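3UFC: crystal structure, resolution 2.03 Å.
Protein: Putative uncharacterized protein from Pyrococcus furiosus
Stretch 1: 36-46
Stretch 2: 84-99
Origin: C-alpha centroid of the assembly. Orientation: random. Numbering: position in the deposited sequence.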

# COMPACT_ATOMS: atom_id res chain seq x y z
N ALA A 36 -19.25 7.49 2.18
CA ALA A 36 -20.54 7.97 1.71
C ALA A 36 -21.55 6.83 1.59
O ALA A 36 -22.75 7.03 1.76
CB ALA A 36 -20.38 8.67 0.36
N ILE A 37 -21.06 5.63 1.31
CA ILE A 37 -21.92 4.47 1.16
C ILE A 37 -22.07 3.64 2.44
O ILE A 37 -23.09 3.00 2.65
CB ILE A 37 -21.42 3.58 0.00
CG1 ILE A 37 -21.72 4.27 -1.33
CG2 ILE A 37 -22.06 2.19 0.07
CD1 ILE A 37 -21.41 3.45 -2.55
N GLU A 38 -21.05 3.67 3.29
CA GLU A 38 -21.09 2.93 4.54
C GLU A 38 -20.19 3.62 5.56
O GLU A 38 -19.00 3.29 5.68
CB GLU A 38 -20.64 1.49 4.33
CG GLU A 38 -20.62 0.64 5.59
CD GLU A 38 -21.90 0.76 6.40
OE1 GLU A 38 -22.12 1.81 7.03
OE2 GLU A 38 -22.68 -0.22 6.40
N PRO A 39 -20.74 4.59 6.31
CA PRO A 39 -20.01 5.35 7.32
C PRO A 39 -19.33 4.49 8.38
O PRO A 39 -18.42 4.94 9.06
CB PRO A 39 -21.10 6.24 7.93
CG PRO A 39 -22.05 6.44 6.78
CD PRO A 39 -22.14 5.05 6.21
N ARG A 40 -19.78 3.25 8.51
CA ARG A 40 -19.23 2.34 9.50
C ARG A 40 -17.84 1.77 9.21
O ARG A 40 -17.17 1.28 10.12
CB ARG A 40 -20.21 1.19 9.76
CG ARG A 40 -21.40 1.61 10.62
CD ARG A 40 -22.47 0.54 10.70
NE ARG A 40 -23.11 0.33 9.40
CZ ARG A 40 -24.19 -0.42 9.22
NH1 ARG A 40 -24.74 -1.05 10.25
NH2 ARG A 40 -24.71 -0.55 8.01
N ILE A 41 -17.39 1.84 7.95
CA ILE A 41 -16.07 1.32 7.63
C ILE A 41 -15.01 2.41 7.61
O ILE A 41 -13.84 2.13 7.38
CB ILE A 41 -16.03 0.60 6.26
CG1 ILE A 41 -16.38 1.58 5.14
CG2 ILE A 41 -16.97 -0.60 6.27
CD1 ILE A 41 -16.16 1.01 3.75
N VAL A 42 -15.42 3.65 7.85
CA VAL A 42 -14.46 4.75 7.86
C VAL A 42 -13.44 4.54 8.97
O VAL A 42 -12.25 4.80 8.79
CB VAL A 42 -15.16 6.10 8.06
CG1 VAL A 42 -14.13 7.21 8.23
CG2 VAL A 42 -16.05 6.40 6.86
N LYS A 43 -13.90 4.05 10.12
CA LYS A 43 -13.01 3.81 11.26
C LYS A 43 -11.96 2.75 10.91
O LYS A 43 -10.81 2.84 11.34
CB LYS A 43 -13.81 3.35 12.48
CG LYS A 43 -14.47 1.99 12.33
CD LYS A 43 -15.17 1.55 13.62
CE LYS A 43 -16.48 2.30 13.82
NZ LYS A 43 -17.50 1.90 12.80
N LEU A 44 -12.36 1.75 10.12
CA LEU A 44 -11.43 0.70 9.72
C LEU A 44 -10.45 1.24 8.69
O LEU A 44 -9.25 0.94 8.72
CB LEU A 44 -12.19 -0.48 9.11
CG LEU A 44 -13.30 -1.11 9.96
CD1 LEU A 44 -13.80 -2.37 9.27
CD2 LEU A 44 -12.76 -1.44 11.35
N LEU A 45 -10.96 2.05 7.77
CA LEU A 45 -10.15 2.64 6.73
C LEU A 45 -9.08 3.58 7.26
O LEU A 45 -7.97 3.63 6.72
CB LEU A 45 -11.05 3.41 5.75
CG LEU A 45 -11.44 2.77 4.41
CD1 LEU A 45 -11.53 1.27 4.51
CD2 LEU A 45 -12.77 3.38 3.96
N GLU A 46 -9.40 4.32 8.32
CA GLU A 46 -8.47 5.29 8.90
C GLU A 46 -7.58 4.75 10.02
O GLU A 46 -6.66 5.44 10.47
CB GLU A 46 -9.24 6.51 9.42
CG GLU A 46 -10.17 7.16 8.40
CD GLU A 46 -10.73 8.49 8.87
OE1 GLU A 46 -11.16 8.58 10.04
OE2 GLU A 46 -10.75 9.45 8.07
N SER A 84 -8.08 -7.86 3.50
CA SER A 84 -8.50 -9.19 3.91
C SER A 84 -10.00 -9.15 4.19
O SER A 84 -10.66 -10.19 4.23
CB SER A 84 -7.74 -9.63 5.18
OG SER A 84 -8.00 -8.75 6.27
N ASN A 85 -10.52 -7.94 4.36
CA ASN A 85 -11.94 -7.74 4.65
C ASN A 85 -12.75 -7.41 3.39
O ASN A 85 -12.65 -6.32 2.84
CB ASN A 85 -12.09 -6.60 5.67
CG ASN A 85 -13.48 -6.54 6.28
OD1 ASN A 85 -14.48 -6.68 5.58
ND2 ASN A 85 -13.55 -6.31 7.59
N LYS A 86 -13.55 -8.37 2.95
CA LYS A 86 -14.37 -8.20 1.76
C LYS A 86 -15.34 -7.02 1.90
O LYS A 86 -15.67 -6.35 0.92
CB LYS A 86 -15.16 -9.48 1.47
CG LYS A 86 -14.29 -10.71 1.28
CD LYS A 86 -15.14 -11.98 1.18
CE LYS A 86 -14.27 -13.23 1.16
NZ LYS A 86 -13.34 -13.24 -0.01
N GLU A 87 -15.79 -6.77 3.13
CA GLU A 87 -16.71 -5.67 3.38
C GLU A 87 -16.04 -4.33 3.08
O GLU A 87 -16.69 -3.38 2.63
CB GLU A 87 -17.18 -5.70 4.84
CG GLU A 87 -18.32 -4.76 5.15
CD GLU A 87 -19.64 -5.21 4.55
OE1 GLU A 87 -20.64 -4.47 4.68
OE2 GLU A 87 -19.69 -6.32 3.96
N ILE A 88 -14.74 -4.25 3.32
CA ILE A 88 -14.00 -3.01 3.05
C ILE A 88 -13.92 -2.82 1.55
O ILE A 88 -14.17 -1.72 1.04
CB ILE A 88 -12.56 -3.05 3.63
CG1 ILE A 88 -12.61 -2.86 5.15
CG2 ILE A 88 -11.70 -1.98 2.97
CD1 ILE A 88 -11.24 -2.85 5.82
N ILE A 89 -13.58 -3.88 0.84
CA ILE A 89 -13.47 -3.82 -0.61
C ILE A 89 -14.80 -3.44 -1.27
O ILE A 89 -14.83 -2.62 -2.18
CB ILE A 89 -12.98 -5.16 -1.19
CG1 ILE A 89 -11.56 -5.45 -0.70
CG2 ILE A 89 -13.02 -5.12 -2.71
CD1 ILE A 89 -10.53 -4.40 -1.11
N LYS A 90 -15.90 -4.04 -0.81
CA LYS A 90 -17.20 -3.72 -1.40
C LYS A 90 -17.59 -2.27 -1.12
O LYS A 90 -18.22 -1.62 -1.95
CB LYS A 90 -18.28 -4.68 -0.89
CG LYS A 90 -18.66 -4.51 0.57
CD LYS A 90 -19.78 -5.49 0.95
CE LYS A 90 -19.36 -6.94 0.74
NZ LYS A 90 -20.42 -7.91 1.14
N GLY A 91 -17.20 -1.77 0.05
CA GLY A 91 -17.50 -0.39 0.38
C GLY A 91 -16.73 0.53 -0.56
O GLY A 91 -17.27 1.52 -1.05
N ILE A 92 -15.47 0.19 -0.81
CA ILE A 92 -14.62 0.99 -1.69
C ILE A 92 -15.09 0.92 -3.15
O ILE A 92 -15.18 1.94 -3.83
CB ILE A 92 -13.14 0.53 -1.62
CG1 ILE A 92 -12.54 0.93 -0.26
CG2 ILE A 92 -12.33 1.14 -2.76
CD1 ILE A 92 -11.13 0.40 -0.02
N VAL A 93 -15.38 -0.29 -3.63
CA VAL A 93 -15.84 -0.47 -5.00
C VAL A 93 -17.14 0.29 -5.26
O VAL A 93 -17.25 1.02 -6.24
CB VAL A 93 -16.06 -1.97 -5.33
CG1 VAL A 93 -16.89 -2.11 -6.61
CG2 VAL A 93 -14.71 -2.65 -5.50
N GLU A 94 -18.11 0.12 -4.37
CA GLU A 94 -19.39 0.80 -4.50
C GLU A 94 -19.20 2.31 -4.41
O GLU A 94 -19.78 3.07 -5.18
CB GLU A 94 -20.36 0.33 -3.41
CG GLU A 94 -20.89 -1.08 -3.62
CD GLU A 94 -21.76 -1.55 -2.46
OE1 GLU A 94 -22.62 -0.77 -2.00
OE2 GLU A 94 -21.59 -2.71 -2.03
N GLY A 95 -18.39 2.73 -3.45
CA GLY A 95 -18.13 4.15 -3.27
C GLY A 95 -17.53 4.79 -4.51
O GLY A 95 -17.87 5.92 -4.85
N ILE A 96 -16.65 4.06 -5.18
CA ILE A 96 -16.00 4.57 -6.39
C ILE A 96 -16.93 4.50 -7.60
O ILE A 96 -16.88 5.36 -8.49
CB ILE A 96 -14.70 3.78 -6.68
CG1 ILE A 96 -13.66 4.10 -5.61
CG2 ILE A 96 -14.18 4.12 -8.07
CD1 ILE A 96 -12.35 3.35 -5.76
N GLU A 97 -17.79 3.49 -7.64
CA GLU A 97 -18.74 3.36 -8.74
C GLU A 97 -19.72 4.53 -8.72
O GLU A 97 -20.14 5.01 -9.76
CB GLU A 97 -19.50 2.03 -8.64
CG GLU A 97 -18.72 0.84 -9.15
CD GLU A 97 -18.56 0.85 -10.66
OE1 GLU A 97 -19.57 0.68 -11.37
OE2 GLU A 97 -17.42 1.03 -11.14
N LYS A 98 -20.05 4.99 -7.52
CA LYS A 98 -20.98 6.11 -7.34
C LYS A 98 -20.31 7.46 -7.58
O LYS A 98 -20.95 8.40 -8.06
CB LYS A 98 -21.58 6.08 -5.94
CG LYS A 98 -22.45 7.29 -5.61
CD LYS A 98 -23.00 7.19 -4.19
CE LYS A 98 -23.86 8.39 -3.85
NZ LYS A 98 -24.40 8.30 -2.46
N SER A 99 -19.03 7.56 -7.23
CA SER A 99 -18.27 8.80 -7.41
C SER A 99 -16.94 8.43 -8.05
O SER A 99 -15.90 8.40 -7.38
CB SER A 99 -18.05 9.47 -6.05
OG SER A 99 -17.38 10.70 -6.19

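The contact between these two stretches is one of van der Waals packing, led by isoleucine and leucine side chains that settle against a helix, with no hydrogen bond or salt bridge passing between the stretches. It illustrates a general principle: where a helix carries glycine on the side facing its neighbour, as at Gly-91 here, a branched aliphatic chain can approach the helix backbone itself.

The second stretch supplies the regular surface, a helix running from Lys-86 to Lys-98. Asn-85 occupies the N-cap position, its OD1 accepting weak bonds from Glu-87 N at 2.8 Å and Ile-88 N at 3.3 Å; the cap thus supplies a side-chain acceptor at the helix start, where Ile-88 N also bonds to Asn-85 O at 3.0 Å. The first stretch crosses this surface as a bend leading into a short helix that includes Val-42 to Leu-45. Its backbone comes nearest at two places, with Ile-37 CA 5.8 Å from Gly-95 CA and Ile-41 CA 6.6 Å from Ile-88 CA.

Gly-91 makes room for a close approach. Ile-41 CD1 lies 3.9 Å from Gly-91 CA; a CB built on Gly-91 would point toward the first stretch and fall only 2.4 Å from that same Ile-41 CD1, so the methyl group takes space that a side chain would need. One turn on, Ile-37, with chi1 in m and chi2 in t, meets the main chain: Ile-37 CD1 is 3.2 Å from Gly-95 N and 3.1 Å from Glu-94 C. These are tight contacts of a methyl with the main chain. Ile-37 also touches the aliphatic parts of longer polar side chains: Ile-37 CD1 is 3.4 Å from Glu-94 CB, and Ile-37 CG1 is 4.3 Å from Lys-98 CD.

Toward the start of the second helix, the partner is Ile-88. Leu-45 points its CA-to-CB bond sideways, yet Leu-45 CD1 reaches Ile-88 CG2 at 3.6 Å, while Leu-44 CB stands 4.2 Å from Ile-88 CD1. Such pairings gain stability from dispersion and the exclusion of water. Leu-44 CD1 also grazes the cap residue, 4.3 Å from Asn-85 ND2.

Several polar groups of the first stretch bond within it. Glu-38 OE1 accepts from Arg-40 N at 3.1 Å and from Arg-40 NE at 3.0 Å, and Arg-40 NH2 completes a salt bridge to Glu-38 OE2 at 2.6 Å, bracing the turn that precedes Ile-41. Lys-43 NZ adds a bond to Arg-40 O at 2.8 Å. Together the stretches bury 522 Å², both sides summed, through close packing alone.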